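Local coordinates for ABC transporter, substrate binding protein (Aeropyrum pernix, PDB 3EAF) that probably captures a small solute outside the cell for an ABC importer, and carries a bound magnesium ion, at residues A[177-182]-A[203-208]; A[225-230]-A[250-255]. All blocks are in the same frame, centred on the assembly; numbering follows the deposited sequence.

Contact 1. Residues A[177-182]-A[203-208]; sequences YDLPLR and VWCGNT
Asn207 donates its side-chain amide to the backbone carbonyl of Leu179 from well above the carbonyl plane, with the donor 56° out of it. Seen from the donor the bond is regular: ND2 to Leu179 O is 2.8 Å, the angle at the hydrogen is 161°, and the oxygen lies in the plane of the Asn207 amide. Chi1 of -62° sets CG anti to the residue's own carbonyl carbon and beside its backbone N, and the amide beyond it reaches Leu179 O. The contact lies mostly in the loops that follow two parallel strands of one sheet, with Cys205 still in its strand. Strand 142-148 runs between those strands, so no backbone ladder joins them, and an amide side chain, a water and a few apolar contacts span the distance. This is the usual layout of an alpha/beta lobe in a periplasmic-type binding protein, where loops follow the C-terminal ends of the strands. The rest of the amide is also engaged: OD1 takes bonds from Asp149 N and Ser155 OG, and ND2 has a second partner in Ser211 OG. An alanine here would probably leave Leu179 O without this amide donor and Asp149 N without its side-chain acceptor, and the two loops freer to move apart. Beside the bond, Leu179 sends CD2 against Cys205 SG at 3.7 Å, and the Leu179 and Asn207 side chains cross at a slant. Further along, Leu181 CD1 meets the methyl CG2 of Thr208 at 4.1 Å. A water completes this end, donating to Leu181 O at 2.7 Å and to Thr208 OG1 at 2.7 Å. That hydroxyl also bonds to Asp19 OD2, and a glycerol probably from the crystallisation liquor is bound nearby.

Contact 2. Residues A[225-230]-A[250-255]; sequences DAFLLT and KVFGIS
Lys250 O is gripped from several directions. Leu228 N donates to it at 2.9 Å, a nearly straight bond in the carbonyl plane, and a water donates at 2.9 Å from Lys250 O while also bonding Ala226 O. A third, weaker approach is the CA-H of Phe227, with Phe227 CA 3.4 Å from Lys250 O. From here the ladder runs on in parallel register: Phe252 N donates to Leu228 O at 2.7 Å, Thr230 N to Phe252 O, and Ile254 N to Thr230 O. Where the ladder begins, the side chain of Lys250 bends at chi3 (-76°), where CE leaves the line of the chain. Its NZ forms a salt bridge with Asp225 OD1, Lys250 NZ to Asp225 OD1 being 2.8 Å. This pair ties the loop before strand 227-230 to the residue just before strand 251-255. The rings of Phe227 and Phe252 form an offset edge-to-face pair with planes at 73°, the edge of Phe252 turned to the face of Phe227; the nearest carbons, Phe227 CD1 and Phe252 CE2, are 3.9 Å apart. Lys250 CA sits at the edge of the Phe227 ring. Leu229 lies on the same face of the sheet as Phe252, and its CD1 meets Ile254 CG1 at 3.9 Å. Helix 124-139 packs on this face, touching Leu229 and Ile254. On the other face Leu228 and Val251 lie side by side, pointing the same way, with Leu228 CD2 4.1 Å from Val251 CG1. The two strands run 16° from exactly parallel, with helix 239-243 in the connection between them, a beta-alpha-beta crossover of the kind from which the alpha/beta lobes of periplasmic-type binding proteins are built.

Both contacts belong to one mixed sheet, whose strands 202-205 and 227-230 are neighbours: Val203 of contact 1 meets the backbone of Phe227 and Leu229 of contact 2 in probable hydrogen bonds, and the Trp204 ring packs on Leu229 O. Both are largely buried, though contact 2 has an exposed edge at Asp225. Their chemistry follows their place. Contact 2 joins adjacent strands, so backbone bonds do most of the work and apolar side chains pack on both faces. Contact 1 spans strands separated by a third, and relies on one amide, a water and a few apolar contacts, mostly between the loops after the strands. The centres of contact 1 and contact 2 lie about 13 Å apart.

Contact 1. Residues A[177-182]-A[203-208]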
loop_
_atom_site.group_PDB
_atom_site.type_symbol
_atom_site.label_atom_id
_atom_site.label_comp_id
_atom_site.label_asym_id
_atom_site.label_seq_id
_atom_site.Cartn_x
_atom_site.Cartn_y
_atom_site.Cartn_z
ATOM N N TYR A 177 7.888 17.346 -11.108
ATOM C CA TYR A 177 7.421 17.156 -12.484
ATOM C C TYR A 177 6.040 16.514 -12.464
ATOM O O TYR A 177 5.829 15.488 -11.812
ATOM C CB TYR A 177 8.446 16.335 -13.296
ATOM C CG TYR A 177 9.812 16.994 -13.286
ATOM C CD1 TYR A 177 10.187 17.880 -14.292
ATOM C CD2 TYR A 177 10.699 16.791 -12.227
ATOM C CE1 TYR A 177 11.427 18.514 -14.266
ATOM C CE2 TYR A 177 11.927 17.424 -12.190
ATOM C CZ TYR A 177 12.289 18.285 -13.210
ATOM O OH TYR A 177 13.520 18.913 -13.171
ATOM N N ASP A 178 5.107 17.138 -13.179
ATOM C CA ASP A 178 3.688 16.805 -13.098
ATOM C C ASP A 178 3.326 15.651 -14.035
ATOM O O ASP A 178 2.916 15.866 -15.180
ATOM C CB ASP A 178 2.840 18.055 -13.393
ATOM C CG ASP A 178 1.414 17.948 -12.864
ATOM O OD1 ASP A 178 0.931 16.824 -12.600
ATOM O OD2 ASP A 178 0.763 19.008 -12.713
ATOM N N LEU A 179 3.485 14.427 -13.539
ATOM C CA LEU A 179 3.103 13.244 -14.299
ATOM C C LEU A 179 1.689 12.826 -13.898
ATOM O O LEU A 179 1.460 12.463 -12.741
ATOM C CB LEU A 179 4.091 12.095 -14.065
ATOM C CG LEU A 179 3.794 10.785 -14.804
ATOM C CD1 LEU A 179 4.130 10.892 -16.286
ATOM C CD2 LEU A 179 4.558 9.638 -14.150
ATOM N N PRO A 180 0.734 12.897 -14.844
ATOM C CA PRO A 180 -0.648 12.555 -14.521
ATOM C C PRO A 180 -0.805 11.101 -14.083
ATOM O O PRO A 180 -0.079 10.225 -14.563
ATOM C CB PRO A 180 -1.386 12.792 -15.845
ATOM C CG PRO A 180 -0.520 13.778 -16.584
ATOM C CD PRO A 180 0.871 13.317 -16.250
ATOM N N LEU A 181 -1.749 10.852 -13.177
ATOM C CA LEU A 181 -2.105 9.480 -12.796
ATOM C C LEU A 181 -2.548 8.666 -14.016
ATOM O O LEU A 181 -2.272 7.462 -14.109
ATOM C CB LEU A 181 -3.208 9.490 -11.730
ATOM C CG LEU A 181 -3.679 8.158 -11.124
ATOM C CD1 LEU A 181 -2.641 7.594 -10.139
ATOM C CD2 LEU A 181 -5.038 8.337 -10.443
ATOM N N ARG A 182 -3.225 9.332 -14.949
ATOM C CA ARG A 182 -3.694 8.704 -16.186
ATOM C C ARG A 182 -2.778 9.057 -17.361
ATOM O O ARG A 182 -3.237 9.203 -18.494
ATOM C CB ARG A 182 -5.128 9.143 -16.501
ATOM C CG ARG A 182 -6.165 8.819 -15.439
ATOM C CD ARG A 182 -7.375 9.742 -15.598
ATOM N NE ARG A 182 -8.342 9.595 -14.509
ATOM C CZ ARG A 182 -8.275 10.227 -13.339
ATOM N NH1 ARG A 182 -7.276 11.060 -13.068
ATOM N NH2 ARG A 182 -9.211 10.016 -12.425
ATOM N N VAL A 203 15.319 9.428 -9.859
ATOM C CA VAL A 203 13.939 9.884 -10.069
ATOM C C VAL A 203 13.002 9.126 -9.135
ATOM O O VAL A 203 13.031 7.896 -9.091
ATOM C CB VAL A 203 13.479 9.690 -11.538
ATOM C CG1 VAL A 203 11.986 10.013 -11.701
ATOM C CG2 VAL A 203 14.306 10.556 -12.491
ATOM N N TRP A 204 12.192 9.870 -8.378
ATOM C CA TRP A 204 11.074 9.298 -7.618
ATOM C C TRP A 204 9.771 9.399 -8.423
ATOM O O TRP A 204 9.504 10.425 -9.044
ATOM C CB TRP A 204 10.925 10.019 -6.273
ATOM C CG TRP A 204 9.624 9.749 -5.558
ATOM C CD1 TRP A 204 8.516 10.557 -5.522
ATOM C CD2 TRP A 204 9.298 8.589 -4.785
ATOM N NE1 TRP A 204 7.524 9.970 -4.771
ATOM C CE2 TRP A 204 7.979 8.764 -4.302
ATOM C CE3 TRP A 204 9.994 7.421 -4.449
ATOM C CZ2 TRP A 204 7.340 7.809 -3.502
ATOM C CZ3 TRP A 204 9.360 6.476 -3.655
ATOM C CH2 TRP A 204 8.046 6.676 -3.190
ATOM N N CYS A 205 8.972 8.334 -8.431
ATOM C CA CYS A 205 7.628 8.421 -9.000
ATOM C C CYS A 205 6.553 8.005 -7.991
ATOM O O CYS A 205 6.624 6.925 -7.416
ATOM C CB CYS A 205 7.506 7.617 -10.296
ATOM S SG CYS A 205 5.933 7.905 -11.148
ATOM N N GLY A 206 5.555 8.868 -7.805
ATOM C CA GLY A 206 4.521 8.653 -6.796
ATOM C C GLY A 206 3.192 8.093 -7.278
ATOM O O GLY A 206 2.246 8.017 -6.498
ATOM N N ASN A 207 3.132 7.663 -8.541
ATOM C CA ASN A 207 1.895 7.158 -9.148
ATOM C C ASN A 207 1.841 5.620 -9.195
ATOM O O ASN A 207 2.774 4.946 -8.747
ATOM C CB ASN A 207 1.733 7.710 -10.575
ATOM C CG ASN A 207 1.613 9.227 -10.627
ATOM O OD1 ASN A 207 1.512 9.903 -9.600
ATOM N ND2 ASN A 207 1.618 9.768 -11.841
ATOM N N THR A 208 0.755 5.075 -9.748
ATOM C CA THR A 208 0.600 3.626 -9.894
ATOM C C THR A 208 1.438 3.094 -11.059
ATOM O O THR A 208 1.971 3.873 -11.855
ATOM C CB THR A 208 -0.884 3.201 -10.073
ATOM O OG1 THR A 208 -1.362 3.640 -11.351
ATOM C CG2 THR A 208 -1.763 3.794 -8.971
HETATM O O HOH W 1 -0.636 5.835 -12.782
#

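Contact 2. Residues A[225-230]-A[250-255]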
loop_
_atom_site.group_PDB
_atom_site.type_symbol
_atom_site.label_atom_id
_atom_site.label_comp_id
_atom_site.label_asym_id
_atom_site.label_seq_id
_atom_site.Cartn_x
_atom_site.Cartn_y
_atom_site.Cartn_z
ATOM N N ASP A 225 19.561 8.668 -18.281
ATOM C CA ASP A 225 20.104 7.488 -17.613
ATOM C C ASP A 225 20.221 7.676 -16.105
ATOM O O ASP A 225 21.319 7.646 -15.522
ATOM C CB ASP A 225 21.427 7.063 -18.257
ATOM C CG ASP A 225 21.231 6.523 -19.661
ATOM O OD1 ASP A 225 20.207 5.842 -19.900
ATOM O OD2 ASP A 225 22.087 6.778 -20.530
ATOM N N ALA A 226 19.063 7.884 -15.490
ATOM C CA ALA A 226 18.941 7.964 -14.053
ATOM C C ALA A 226 18.286 6.685 -13.540
ATOM O O ALA A 226 17.623 5.971 -14.296
ATOM C CB ALA A 226 18.104 9.169 -13.673
ATOM N N PHE A 227 18.477 6.400 -12.258
ATOM C CA PHE A 227 17.736 5.339 -11.585
ATOM C C PHE A 227 16.315 5.819 -11.281
ATOM O O PHE A 227 16.117 6.967 -10.887
ATOM C CB PHE A 227 18.414 4.949 -10.273
ATOM C CG PHE A 227 19.713 4.203 -10.444
ATOM C CD1 PHE A 227 19.771 3.031 -11.185
ATOM C CD2 PHE A 227 20.874 4.660 -9.832
ATOM C CE1 PHE A 227 20.964 2.334 -11.332
ATOM C CE2 PHE A 227 22.077 3.965 -9.975
ATOM C CZ PHE A 227 22.116 2.799 -10.730
ATOM N N LEU A 228 15.339 4.937 -11.469
ATOM C CA LEU A 228 13.958 5.199 -11.065
ATOM C C LEU A 228 13.604 4.421 -9.798
ATOM O O LEU A 228 13.824 3.209 -9.719
ATOM C CB LEU A 228 12.982 4.858 -12.199
ATOM C CG LEU A 228 11.464 4.914 -11.958
ATOM C CD1 LEU A 228 10.973 6.290 -11.509
ATOM C CD2 LEU A 228 10.729 4.498 -13.219
ATOM N N LEU A 229 13.078 5.132 -8.802
ATOM C CA LEU A 229 12.524 4.488 -7.615
ATOM C C LEU A 229 11.032 4.778 -7.551
ATOM O O LEU A 229 10.618 5.931 -7.656
ATOM C CB LEU A 229 13.210 4.993 -6.340
ATOM C CG LEU A 229 12.670 4.484 -4.987
ATOM C CD1 LEU A 229 13.059 3.022 -4.691
ATOM C CD2 LEU A 229 13.123 5.394 -3.845
ATOM N N THR A 230 10.223 3.738 -7.369
ATOM C CA THR A 230 8.774 3.938 -7.276
ATOM C C THR A 230 8.242 3.569 -5.911
ATOM O O THR A 230 8.785 2.698 -5.221
ATOM C CB THR A 230 7.960 3.132 -8.331
ATOM O OG1 THR A 230 7.816 1.769 -7.905
ATOM C CG2 THR A 230 8.602 3.190 -9.715
ATOM N N LYS A 250 18.044 -0.530 -13.837
ATOM C CA LYS A 250 17.901 0.897 -13.493
ATOM C C LYS A 250 16.597 1.302 -12.801
ATOM O O LYS A 250 16.313 2.496 -12.689
ATOM C CB LYS A 250 18.076 1.780 -14.744
ATOM C CG LYS A 250 19.424 1.643 -15.440
ATOM C CD LYS A 250 19.620 2.721 -16.489
ATOM C CE LYS A 250 18.827 2.462 -17.754
ATOM N NZ LYS A 250 19.207 3.456 -18.797
ATOM N N VAL A 251 15.798 0.330 -12.363
ATOM C CA VAL A 251 14.524 0.631 -11.688
ATOM C C VAL A 251 14.403 -0.167 -10.391
ATOM O O VAL A 251 14.772 -1.344 -10.335
ATOM C CB VAL A 251 13.285 0.366 -12.587
ATOM C CG1 VAL A 251 12.002 0.878 -11.912
ATOM C CG2 VAL A 251 13.443 1.027 -13.967
ATOM N N PHE A 252 13.894 0.490 -9.355
ATOM C CA PHE A 252 13.709 -0.134 -8.055
ATOM C C PHE A 252 12.294 0.119 -7.549
ATOM O O PHE A 252 11.742 1.207 -7.747
ATOM C CB PHE A 252 14.729 0.412 -7.050
ATOM C CG PHE A 252 16.167 0.067 -7.382
ATOM C CD1 PHE A 252 16.761 -1.079 -6.853
ATOM C CD2 PHE A 252 16.920 0.889 -8.221
ATOM C CE1 PHE A 252 18.080 -1.405 -7.155
ATOM C CE2 PHE A 252 18.241 0.575 -8.535
ATOM C CZ PHE A 252 18.820 -0.580 -8.004
ATOM N N GLY A 253 11.715 -0.885 -6.893
ATOM C CA GLY A 253 10.395 -0.759 -6.303
ATOM C C GLY A 253 10.452 -0.967 -4.808
ATOM O O GLY A 253 11.231 -1.787 -4.314
ATOM N N ILE A 254 9.635 -0.213 -4.086
ATOM C CA ILE A 254 9.490 -0.403 -2.652
ATOM C C ILE A 254 8.340 -1.377 -2.419
ATOM O O ILE A 254 7.352 -1.362 -3.156
ATOM C CB ILE A 254 9.192 0.942 -1.936
ATOM C CG1 ILE A 254 10.321 1.951 -2.176
ATOM C CG2 ILE A 254 8.945 0.740 -0.436
ATOM C CD1 ILE A 254 9.969 3.384 -1.766
ATOM N N SER A 255 8.473 -2.229 -1.403
ATOM C CA SER A 255 7.348 -3.028 -0.934
ATOM C C SER A 255 7.545 -3.405 0.524
ATOM O O SER A 255 8.585 -3.964 0.878
ATOM C CB SER A 255 7.169 -4.291 -1.779
ATOM O OG SER A 255 6.102 -5.075 -1.275
HETATM O O HOH W 2 15.446 4.212 -14.834
#